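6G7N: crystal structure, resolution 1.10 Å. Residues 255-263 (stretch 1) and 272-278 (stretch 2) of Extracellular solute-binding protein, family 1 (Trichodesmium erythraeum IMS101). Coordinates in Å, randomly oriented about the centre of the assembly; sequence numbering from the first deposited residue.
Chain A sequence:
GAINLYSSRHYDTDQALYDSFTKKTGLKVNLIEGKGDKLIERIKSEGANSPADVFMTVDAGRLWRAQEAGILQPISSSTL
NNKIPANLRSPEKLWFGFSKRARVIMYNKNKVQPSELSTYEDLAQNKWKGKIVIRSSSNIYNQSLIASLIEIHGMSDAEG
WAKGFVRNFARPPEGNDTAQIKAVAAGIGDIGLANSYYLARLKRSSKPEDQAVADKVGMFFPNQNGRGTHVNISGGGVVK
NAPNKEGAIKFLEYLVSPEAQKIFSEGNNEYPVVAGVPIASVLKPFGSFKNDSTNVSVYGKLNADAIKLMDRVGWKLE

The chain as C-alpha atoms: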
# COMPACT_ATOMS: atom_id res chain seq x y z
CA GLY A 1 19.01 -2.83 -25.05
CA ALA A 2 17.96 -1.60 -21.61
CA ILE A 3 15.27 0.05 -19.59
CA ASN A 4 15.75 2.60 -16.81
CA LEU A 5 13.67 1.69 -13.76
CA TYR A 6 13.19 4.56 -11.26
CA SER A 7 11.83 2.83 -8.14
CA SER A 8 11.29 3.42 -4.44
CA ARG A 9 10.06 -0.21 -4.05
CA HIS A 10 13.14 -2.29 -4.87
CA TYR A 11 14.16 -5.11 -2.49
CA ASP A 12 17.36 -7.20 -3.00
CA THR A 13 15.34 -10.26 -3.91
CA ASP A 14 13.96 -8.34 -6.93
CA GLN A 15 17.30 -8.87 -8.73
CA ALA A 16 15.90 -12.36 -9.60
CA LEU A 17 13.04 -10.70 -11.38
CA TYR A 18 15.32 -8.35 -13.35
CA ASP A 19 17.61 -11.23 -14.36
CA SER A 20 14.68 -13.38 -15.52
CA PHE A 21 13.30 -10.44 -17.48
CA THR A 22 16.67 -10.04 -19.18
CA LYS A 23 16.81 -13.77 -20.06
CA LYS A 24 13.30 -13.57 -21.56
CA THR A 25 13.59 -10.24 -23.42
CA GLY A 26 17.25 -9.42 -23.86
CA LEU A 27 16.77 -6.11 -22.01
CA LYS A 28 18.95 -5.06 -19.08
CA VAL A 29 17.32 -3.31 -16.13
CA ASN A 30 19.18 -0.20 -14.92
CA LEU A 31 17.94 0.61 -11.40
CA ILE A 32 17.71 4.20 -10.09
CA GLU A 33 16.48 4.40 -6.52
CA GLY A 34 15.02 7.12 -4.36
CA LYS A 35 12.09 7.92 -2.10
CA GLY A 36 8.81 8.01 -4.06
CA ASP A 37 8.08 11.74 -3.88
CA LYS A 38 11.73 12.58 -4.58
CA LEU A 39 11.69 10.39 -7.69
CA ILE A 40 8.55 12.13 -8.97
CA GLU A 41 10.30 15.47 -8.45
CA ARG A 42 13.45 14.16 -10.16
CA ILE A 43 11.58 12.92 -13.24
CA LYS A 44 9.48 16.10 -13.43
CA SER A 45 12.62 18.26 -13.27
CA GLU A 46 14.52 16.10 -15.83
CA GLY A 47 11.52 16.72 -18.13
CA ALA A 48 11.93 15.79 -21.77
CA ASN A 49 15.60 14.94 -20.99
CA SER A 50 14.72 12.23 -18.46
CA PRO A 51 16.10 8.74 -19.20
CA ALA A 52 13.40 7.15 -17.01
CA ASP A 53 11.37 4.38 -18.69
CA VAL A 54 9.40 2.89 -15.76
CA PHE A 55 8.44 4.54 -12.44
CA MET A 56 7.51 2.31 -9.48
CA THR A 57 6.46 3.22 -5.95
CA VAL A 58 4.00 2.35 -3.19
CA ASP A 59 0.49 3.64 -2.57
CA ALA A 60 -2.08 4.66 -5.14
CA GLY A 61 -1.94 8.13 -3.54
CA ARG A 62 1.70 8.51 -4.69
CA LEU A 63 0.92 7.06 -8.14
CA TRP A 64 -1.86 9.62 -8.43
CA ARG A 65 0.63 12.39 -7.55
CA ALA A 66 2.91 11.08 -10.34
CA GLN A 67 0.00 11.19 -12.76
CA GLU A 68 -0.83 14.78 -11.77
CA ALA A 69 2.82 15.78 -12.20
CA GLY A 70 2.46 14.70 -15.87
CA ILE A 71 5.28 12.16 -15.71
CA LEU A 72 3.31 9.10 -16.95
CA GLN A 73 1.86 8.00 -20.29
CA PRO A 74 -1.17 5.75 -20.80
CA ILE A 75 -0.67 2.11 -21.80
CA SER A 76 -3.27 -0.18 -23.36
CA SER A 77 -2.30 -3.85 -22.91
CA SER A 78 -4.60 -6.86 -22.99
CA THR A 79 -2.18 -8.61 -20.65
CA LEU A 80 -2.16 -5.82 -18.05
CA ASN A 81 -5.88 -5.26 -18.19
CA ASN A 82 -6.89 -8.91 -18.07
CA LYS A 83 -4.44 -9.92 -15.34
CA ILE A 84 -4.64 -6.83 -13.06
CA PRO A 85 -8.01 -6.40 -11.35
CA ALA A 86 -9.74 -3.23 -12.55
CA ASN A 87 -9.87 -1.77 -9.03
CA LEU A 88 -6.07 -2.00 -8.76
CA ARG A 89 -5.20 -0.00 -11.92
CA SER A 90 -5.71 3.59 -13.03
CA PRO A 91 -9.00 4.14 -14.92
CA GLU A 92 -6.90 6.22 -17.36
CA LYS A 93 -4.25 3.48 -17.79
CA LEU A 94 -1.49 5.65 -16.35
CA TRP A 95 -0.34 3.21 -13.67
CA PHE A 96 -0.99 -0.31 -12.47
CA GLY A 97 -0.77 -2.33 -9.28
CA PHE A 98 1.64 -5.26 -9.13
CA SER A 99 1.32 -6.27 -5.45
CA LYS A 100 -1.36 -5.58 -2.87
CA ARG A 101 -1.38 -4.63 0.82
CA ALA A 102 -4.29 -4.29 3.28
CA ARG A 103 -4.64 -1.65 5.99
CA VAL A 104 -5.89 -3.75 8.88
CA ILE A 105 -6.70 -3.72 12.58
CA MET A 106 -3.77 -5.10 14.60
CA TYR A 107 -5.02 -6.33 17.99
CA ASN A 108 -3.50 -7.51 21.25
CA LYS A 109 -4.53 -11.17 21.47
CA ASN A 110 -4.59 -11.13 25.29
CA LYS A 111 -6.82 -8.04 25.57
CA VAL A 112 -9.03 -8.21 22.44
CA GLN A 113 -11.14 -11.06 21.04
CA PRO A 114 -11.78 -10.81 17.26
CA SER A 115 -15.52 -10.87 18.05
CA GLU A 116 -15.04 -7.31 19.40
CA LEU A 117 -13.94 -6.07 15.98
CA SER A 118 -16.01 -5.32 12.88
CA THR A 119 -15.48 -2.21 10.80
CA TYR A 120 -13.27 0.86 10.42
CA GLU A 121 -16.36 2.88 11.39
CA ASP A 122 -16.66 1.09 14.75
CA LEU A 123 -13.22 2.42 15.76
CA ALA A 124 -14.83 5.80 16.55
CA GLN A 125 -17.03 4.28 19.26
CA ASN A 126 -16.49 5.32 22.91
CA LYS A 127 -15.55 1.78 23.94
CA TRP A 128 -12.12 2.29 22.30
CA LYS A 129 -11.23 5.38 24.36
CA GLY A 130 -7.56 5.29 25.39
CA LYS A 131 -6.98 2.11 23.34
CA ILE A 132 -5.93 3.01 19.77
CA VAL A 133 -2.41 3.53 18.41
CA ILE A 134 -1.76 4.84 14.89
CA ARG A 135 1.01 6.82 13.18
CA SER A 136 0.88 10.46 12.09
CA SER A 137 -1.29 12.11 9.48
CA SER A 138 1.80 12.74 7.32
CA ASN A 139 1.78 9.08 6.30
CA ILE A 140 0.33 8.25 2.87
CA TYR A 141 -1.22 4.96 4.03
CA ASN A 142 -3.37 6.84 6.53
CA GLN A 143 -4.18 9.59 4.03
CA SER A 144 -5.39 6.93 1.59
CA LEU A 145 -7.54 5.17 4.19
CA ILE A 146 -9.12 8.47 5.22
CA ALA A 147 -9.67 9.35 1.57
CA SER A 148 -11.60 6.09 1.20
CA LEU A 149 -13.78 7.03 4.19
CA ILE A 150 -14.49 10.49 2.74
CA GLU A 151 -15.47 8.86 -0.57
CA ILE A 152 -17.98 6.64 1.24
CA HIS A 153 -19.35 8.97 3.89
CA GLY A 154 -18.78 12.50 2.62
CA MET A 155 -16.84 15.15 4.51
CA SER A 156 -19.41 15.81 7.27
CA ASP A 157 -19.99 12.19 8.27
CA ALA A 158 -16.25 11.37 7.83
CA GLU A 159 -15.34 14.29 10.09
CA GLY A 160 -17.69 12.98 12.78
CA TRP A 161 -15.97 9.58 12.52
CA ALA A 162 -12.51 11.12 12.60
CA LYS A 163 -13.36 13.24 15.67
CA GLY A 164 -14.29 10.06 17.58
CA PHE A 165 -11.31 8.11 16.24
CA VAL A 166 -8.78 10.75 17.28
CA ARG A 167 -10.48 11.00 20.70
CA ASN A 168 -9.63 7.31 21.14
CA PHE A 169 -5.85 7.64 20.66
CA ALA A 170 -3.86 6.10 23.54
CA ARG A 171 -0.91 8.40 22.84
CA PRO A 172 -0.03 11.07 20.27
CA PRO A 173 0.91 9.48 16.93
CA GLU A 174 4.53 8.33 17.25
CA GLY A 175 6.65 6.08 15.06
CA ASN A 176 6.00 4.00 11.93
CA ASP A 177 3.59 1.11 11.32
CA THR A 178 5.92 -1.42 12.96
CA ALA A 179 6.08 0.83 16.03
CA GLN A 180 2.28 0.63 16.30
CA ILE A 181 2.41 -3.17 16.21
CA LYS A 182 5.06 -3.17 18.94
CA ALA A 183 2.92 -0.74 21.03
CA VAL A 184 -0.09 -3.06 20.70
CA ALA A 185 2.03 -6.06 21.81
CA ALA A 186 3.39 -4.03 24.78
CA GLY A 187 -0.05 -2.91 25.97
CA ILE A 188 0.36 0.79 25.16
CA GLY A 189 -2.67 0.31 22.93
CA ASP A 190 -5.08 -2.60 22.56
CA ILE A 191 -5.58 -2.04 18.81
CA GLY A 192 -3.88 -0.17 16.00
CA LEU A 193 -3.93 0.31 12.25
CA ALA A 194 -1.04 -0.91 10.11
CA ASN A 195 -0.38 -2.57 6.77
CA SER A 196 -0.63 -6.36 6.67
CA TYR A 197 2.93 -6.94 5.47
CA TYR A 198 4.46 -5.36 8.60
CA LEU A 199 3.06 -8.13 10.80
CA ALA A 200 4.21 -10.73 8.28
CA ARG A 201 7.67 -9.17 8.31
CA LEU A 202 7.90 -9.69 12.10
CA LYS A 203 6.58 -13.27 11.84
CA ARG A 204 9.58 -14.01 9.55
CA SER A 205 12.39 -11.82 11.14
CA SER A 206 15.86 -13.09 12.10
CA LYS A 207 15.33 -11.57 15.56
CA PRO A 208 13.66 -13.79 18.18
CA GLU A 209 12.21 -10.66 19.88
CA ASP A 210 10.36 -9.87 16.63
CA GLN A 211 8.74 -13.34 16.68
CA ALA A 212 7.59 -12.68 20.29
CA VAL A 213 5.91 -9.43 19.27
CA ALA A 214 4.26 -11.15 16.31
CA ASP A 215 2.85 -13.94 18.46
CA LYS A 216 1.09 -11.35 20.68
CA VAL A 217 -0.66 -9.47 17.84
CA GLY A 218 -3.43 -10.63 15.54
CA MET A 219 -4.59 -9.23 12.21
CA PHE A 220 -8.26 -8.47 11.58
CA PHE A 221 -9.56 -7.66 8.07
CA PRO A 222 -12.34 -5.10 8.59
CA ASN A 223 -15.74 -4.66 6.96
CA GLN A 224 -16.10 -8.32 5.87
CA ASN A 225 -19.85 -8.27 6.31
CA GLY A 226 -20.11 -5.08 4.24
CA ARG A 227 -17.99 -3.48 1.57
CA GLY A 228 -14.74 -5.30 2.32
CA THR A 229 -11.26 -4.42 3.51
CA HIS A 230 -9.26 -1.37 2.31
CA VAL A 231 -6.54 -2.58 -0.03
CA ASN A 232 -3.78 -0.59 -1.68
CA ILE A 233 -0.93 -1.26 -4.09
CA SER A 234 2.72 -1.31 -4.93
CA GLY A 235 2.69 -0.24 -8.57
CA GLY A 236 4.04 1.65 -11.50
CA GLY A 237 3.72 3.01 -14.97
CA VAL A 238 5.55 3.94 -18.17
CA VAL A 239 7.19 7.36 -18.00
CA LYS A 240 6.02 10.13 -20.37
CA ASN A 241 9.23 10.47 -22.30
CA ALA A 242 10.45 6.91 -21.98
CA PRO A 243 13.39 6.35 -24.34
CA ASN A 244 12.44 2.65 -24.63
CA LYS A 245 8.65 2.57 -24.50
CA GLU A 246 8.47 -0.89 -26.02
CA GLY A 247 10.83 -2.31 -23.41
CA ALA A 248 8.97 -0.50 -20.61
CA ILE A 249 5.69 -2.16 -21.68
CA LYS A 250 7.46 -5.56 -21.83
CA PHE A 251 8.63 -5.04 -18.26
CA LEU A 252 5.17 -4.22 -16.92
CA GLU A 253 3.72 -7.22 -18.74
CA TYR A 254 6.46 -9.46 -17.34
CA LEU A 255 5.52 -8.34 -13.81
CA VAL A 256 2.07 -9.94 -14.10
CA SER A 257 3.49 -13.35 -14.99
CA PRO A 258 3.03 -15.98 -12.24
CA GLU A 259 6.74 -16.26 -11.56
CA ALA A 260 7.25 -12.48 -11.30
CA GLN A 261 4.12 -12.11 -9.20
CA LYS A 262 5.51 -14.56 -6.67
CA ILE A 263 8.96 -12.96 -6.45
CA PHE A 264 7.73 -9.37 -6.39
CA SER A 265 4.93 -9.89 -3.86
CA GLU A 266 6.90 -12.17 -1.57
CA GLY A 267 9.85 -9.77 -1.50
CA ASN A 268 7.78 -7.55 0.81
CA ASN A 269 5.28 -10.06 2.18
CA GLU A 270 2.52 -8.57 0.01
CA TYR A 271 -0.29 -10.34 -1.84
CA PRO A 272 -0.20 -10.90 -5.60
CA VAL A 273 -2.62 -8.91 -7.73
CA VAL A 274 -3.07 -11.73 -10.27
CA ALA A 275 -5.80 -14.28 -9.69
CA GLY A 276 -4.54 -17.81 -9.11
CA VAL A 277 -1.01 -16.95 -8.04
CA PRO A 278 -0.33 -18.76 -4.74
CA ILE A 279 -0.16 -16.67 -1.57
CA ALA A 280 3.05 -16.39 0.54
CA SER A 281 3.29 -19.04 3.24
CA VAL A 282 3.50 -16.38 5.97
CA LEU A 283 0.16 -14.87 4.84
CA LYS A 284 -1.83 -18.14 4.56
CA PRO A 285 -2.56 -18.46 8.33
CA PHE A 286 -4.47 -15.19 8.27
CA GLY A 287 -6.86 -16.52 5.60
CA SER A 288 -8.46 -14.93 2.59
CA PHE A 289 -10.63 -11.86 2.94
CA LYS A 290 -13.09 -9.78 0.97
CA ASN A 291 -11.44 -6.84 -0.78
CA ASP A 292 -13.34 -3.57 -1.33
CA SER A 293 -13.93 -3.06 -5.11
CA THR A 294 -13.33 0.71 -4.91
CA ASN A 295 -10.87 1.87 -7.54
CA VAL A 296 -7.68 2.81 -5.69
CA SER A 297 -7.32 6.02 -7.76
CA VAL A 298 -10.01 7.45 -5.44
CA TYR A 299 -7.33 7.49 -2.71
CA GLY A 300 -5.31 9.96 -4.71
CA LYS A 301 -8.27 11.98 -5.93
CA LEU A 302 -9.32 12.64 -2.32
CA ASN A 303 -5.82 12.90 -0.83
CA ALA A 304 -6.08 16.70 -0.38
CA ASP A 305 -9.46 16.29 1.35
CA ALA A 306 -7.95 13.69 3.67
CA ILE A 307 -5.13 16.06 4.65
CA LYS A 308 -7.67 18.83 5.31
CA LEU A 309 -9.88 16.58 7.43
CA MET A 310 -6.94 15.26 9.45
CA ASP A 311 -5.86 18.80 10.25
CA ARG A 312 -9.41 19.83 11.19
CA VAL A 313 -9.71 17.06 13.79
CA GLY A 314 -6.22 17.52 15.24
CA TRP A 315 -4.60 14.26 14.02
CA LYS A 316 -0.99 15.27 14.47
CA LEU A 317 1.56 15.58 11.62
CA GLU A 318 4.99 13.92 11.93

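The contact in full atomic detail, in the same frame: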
# COMPACT_ATOMS: atom_id res chain seq x y z
N LEU A 255 5.86 -8.37 -15.23
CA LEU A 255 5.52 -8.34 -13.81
C LEU A 255 4.23 -9.03 -13.44
O LEU A 255 4.06 -9.39 -12.27
CB LEU A 255 5.51 -6.91 -13.28
CG LEU A 255 6.87 -6.20 -13.19
CD1 LEU A 255 6.63 -4.77 -12.72
CD2 LEU A 255 7.81 -6.91 -12.26
N VAL A 256 3.31 -9.22 -14.40
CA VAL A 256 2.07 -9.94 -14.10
C VAL A 256 2.17 -11.44 -14.34
O VAL A 256 1.21 -12.16 -14.07
CB VAL A 256 0.82 -9.35 -14.76
CG1 VAL A 256 0.67 -7.88 -14.40
CG2 VAL A 256 0.81 -9.53 -16.27
N SER A 257 3.32 -11.92 -14.83
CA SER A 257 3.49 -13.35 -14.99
C SER A 257 3.46 -14.04 -13.61
O SER A 257 3.84 -13.45 -12.60
CB SER A 257 4.80 -13.67 -15.72
OG SER A 257 5.94 -13.35 -14.94
N PRO A 258 3.08 -15.33 -13.56
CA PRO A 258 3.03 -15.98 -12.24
C PRO A 258 4.36 -15.98 -11.50
O PRO A 258 4.39 -15.76 -10.29
CB PRO A 258 2.52 -17.38 -12.56
CG PRO A 258 1.66 -17.14 -13.77
CD PRO A 258 2.43 -16.14 -14.59
N GLU A 259 5.43 -16.23 -12.24
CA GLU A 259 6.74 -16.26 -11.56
C GLU A 259 7.16 -14.88 -10.97
O GLU A 259 7.66 -14.77 -9.84
CB GLU A 259 7.77 -16.83 -12.54
N ALA A 260 6.92 -13.83 -11.75
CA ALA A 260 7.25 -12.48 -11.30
C ALA A 260 6.32 -12.06 -10.17
O ALA A 260 6.77 -11.42 -9.20
CB ALA A 260 7.16 -11.49 -12.43
N GLN A 261 5.05 -12.43 -10.26
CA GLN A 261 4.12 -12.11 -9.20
C GLN A 261 4.56 -12.69 -7.86
O GLN A 261 4.49 -12.02 -6.83
CB GLN A 261 2.69 -12.59 -9.56
CG GLN A 261 1.98 -11.66 -10.53
CD GLN A 261 1.50 -10.43 -9.79
OE1 GLN A 261 0.59 -10.50 -8.96
NE2 GLN A 261 2.14 -9.30 -10.07
N LYS A 262 5.01 -13.93 -7.89
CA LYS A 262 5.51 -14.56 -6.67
C LYS A 262 6.72 -13.80 -6.12
O LYS A 262 6.77 -13.44 -4.93
CB LYS A 262 5.88 -16.01 -6.93
CG LYS A 262 6.51 -16.71 -5.75
CD LYS A 262 6.90 -18.15 -6.06
CE LYS A 262 7.65 -18.83 -4.92
NZ LYS A 262 6.83 -18.91 -3.69
N ILE A 263 7.73 -13.57 -6.94
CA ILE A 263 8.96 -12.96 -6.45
C ILE A 263 8.69 -11.54 -5.96
O ILE A 263 9.16 -11.16 -4.87
CB ILE A 263 10.02 -12.92 -7.56
CG1 ILE A 263 10.48 -14.33 -7.94
CG2 ILE A 263 11.21 -12.06 -7.14
CD1 ILE A 263 11.22 -14.43 -9.26
N PRO A 272 -0.15 -11.12 -4.16
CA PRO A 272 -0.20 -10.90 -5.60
C PRO A 272 -1.44 -10.15 -5.99
O PRO A 272 -2.45 -10.19 -5.28
CB PRO A 272 -0.26 -12.32 -6.20
CG PRO A 272 0.15 -13.21 -5.08
CD PRO A 272 -0.32 -12.55 -3.84
N VAL A 273 -1.40 -9.45 -7.14
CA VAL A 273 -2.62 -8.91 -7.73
C VAL A 273 -3.30 -9.89 -8.68
O VAL A 273 -4.50 -9.75 -8.93
CB VAL A 273 -2.42 -7.55 -8.42
CG1 VAL A 273 -1.85 -6.53 -7.46
CG2 VAL A 273 -1.59 -7.67 -9.68
N VAL A 274 -2.55 -10.86 -9.22
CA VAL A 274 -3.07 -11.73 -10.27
C VAL A 274 -3.78 -12.93 -9.67
O VAL A 274 -3.23 -13.65 -8.84
CB VAL A 274 -1.96 -12.13 -11.23
CG1 VAL A 274 -2.46 -13.13 -12.27
CG2 VAL A 274 -1.33 -10.93 -11.91
N ALA A 275 -5.00 -13.15 -10.14
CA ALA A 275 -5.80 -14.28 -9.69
C ALA A 275 -5.06 -15.60 -9.94
O ALA A 275 -4.46 -15.80 -11.00
CB ALA A 275 -7.14 -14.31 -10.41
N GLY A 276 -5.10 -16.48 -8.96
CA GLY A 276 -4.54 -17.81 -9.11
C GLY A 276 -3.09 -17.95 -8.70
O GLY A 276 -2.60 -19.08 -8.53
N VAL A 277 -2.38 -16.85 -8.51
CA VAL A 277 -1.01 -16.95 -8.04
C VAL A 277 -1.06 -17.34 -6.55
O VAL A 277 -1.73 -16.66 -5.76
CB VAL A 277 -0.28 -15.62 -8.25
CG1 VAL A 277 1.12 -15.68 -7.67
CG2 VAL A 277 -0.22 -15.29 -9.73
N PRO A 278 -0.34 -18.38 -6.15
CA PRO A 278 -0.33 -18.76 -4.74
C PRO A 278 0.15 -17.64 -3.82
O PRO A 278 1.02 -16.85 -4.18
CB PRO A 278 0.60 -19.98 -4.70
CG PRO A 278 0.44 -20.56 -6.06
CD PRO A 278 0.40 -19.35 -6.97

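A buried amide side chain can organise a loop that has no regular secondary structure of its own, provided that both ends of the amide find partners. The contact between residues 255-263 and 272-278 of this solute-binding protein is a compact example. It buries 302 Å² in all, and Gln-261, Val-277 and Val-274 contribute most of that area.

Gln-261 lies in the helix that begins at Pro-258, and its CA-to-CB bond points toward the second stretch. The chain then folds sharply, with chi1 and chi2 both in the m well, so that the amide reaches back beside the segment preceding the helix. There its nitrogen is held within its own stretch: Gln-261 NE2 donates to Leu-255 O at 2.9 Å, with a nearly straight angle of 171°. The oxygen is left to face the loop, where it accepts two hydrogen bonds from consecutive backbone amides. Val-273 N lies 2.9 Å from Gln-261 OE1 and Val-274 N 3.2 Å from the same oxygen; the shorter bond is the more bent, 131° against 152°. Two adjacent N-H groups can converge on one acceptor here because the backbone at Val-273, with phi/psi of -89/-22, turns both in the same general direction. A single side chain thus ties the start of the loop to the helix, while Pro-272 packs closely against the same oxygen, its CB 3.4 Å from Gln-261 OE1.

Around this polar centre valine methyls pack against carbon and oxygen. The CA-to-CB bond of Val-274, chi1 t, points toward the first stretch, and Val-274 CG2 comes within 3.6 Å of Val-256 O and 3.9 Å of Val-256 CB. Val-274 CG2 also lies 3.5 Å from Gln-261 OE1, so the valine packs beside the amide that its own backbone N-H engages.

Val-277, also t at chi1, makes the second apolar contact. Val-277 CG1 and CG2 are 3.9 Å and 4.0 Å from Gln-261 CB, and CG2 is also 4.2 Å from Pro-258 CA, in the helix's first turn. Val-274 and Val-277 are the end residues of a type II beta turn, closed by a weak bond from Val-277 N to Val-274 O at 3.3 Å. Their CA-to-CB bonds point toward the first stretch, that of Ala-275 away. Gly-276, at phi/psi of 91/-14, occupies a backbone conformation in which a CB would be jammed against the preceding carbonyl oxygen. The turn therefore presents two valines to the contact and leaves its middle residues exposed.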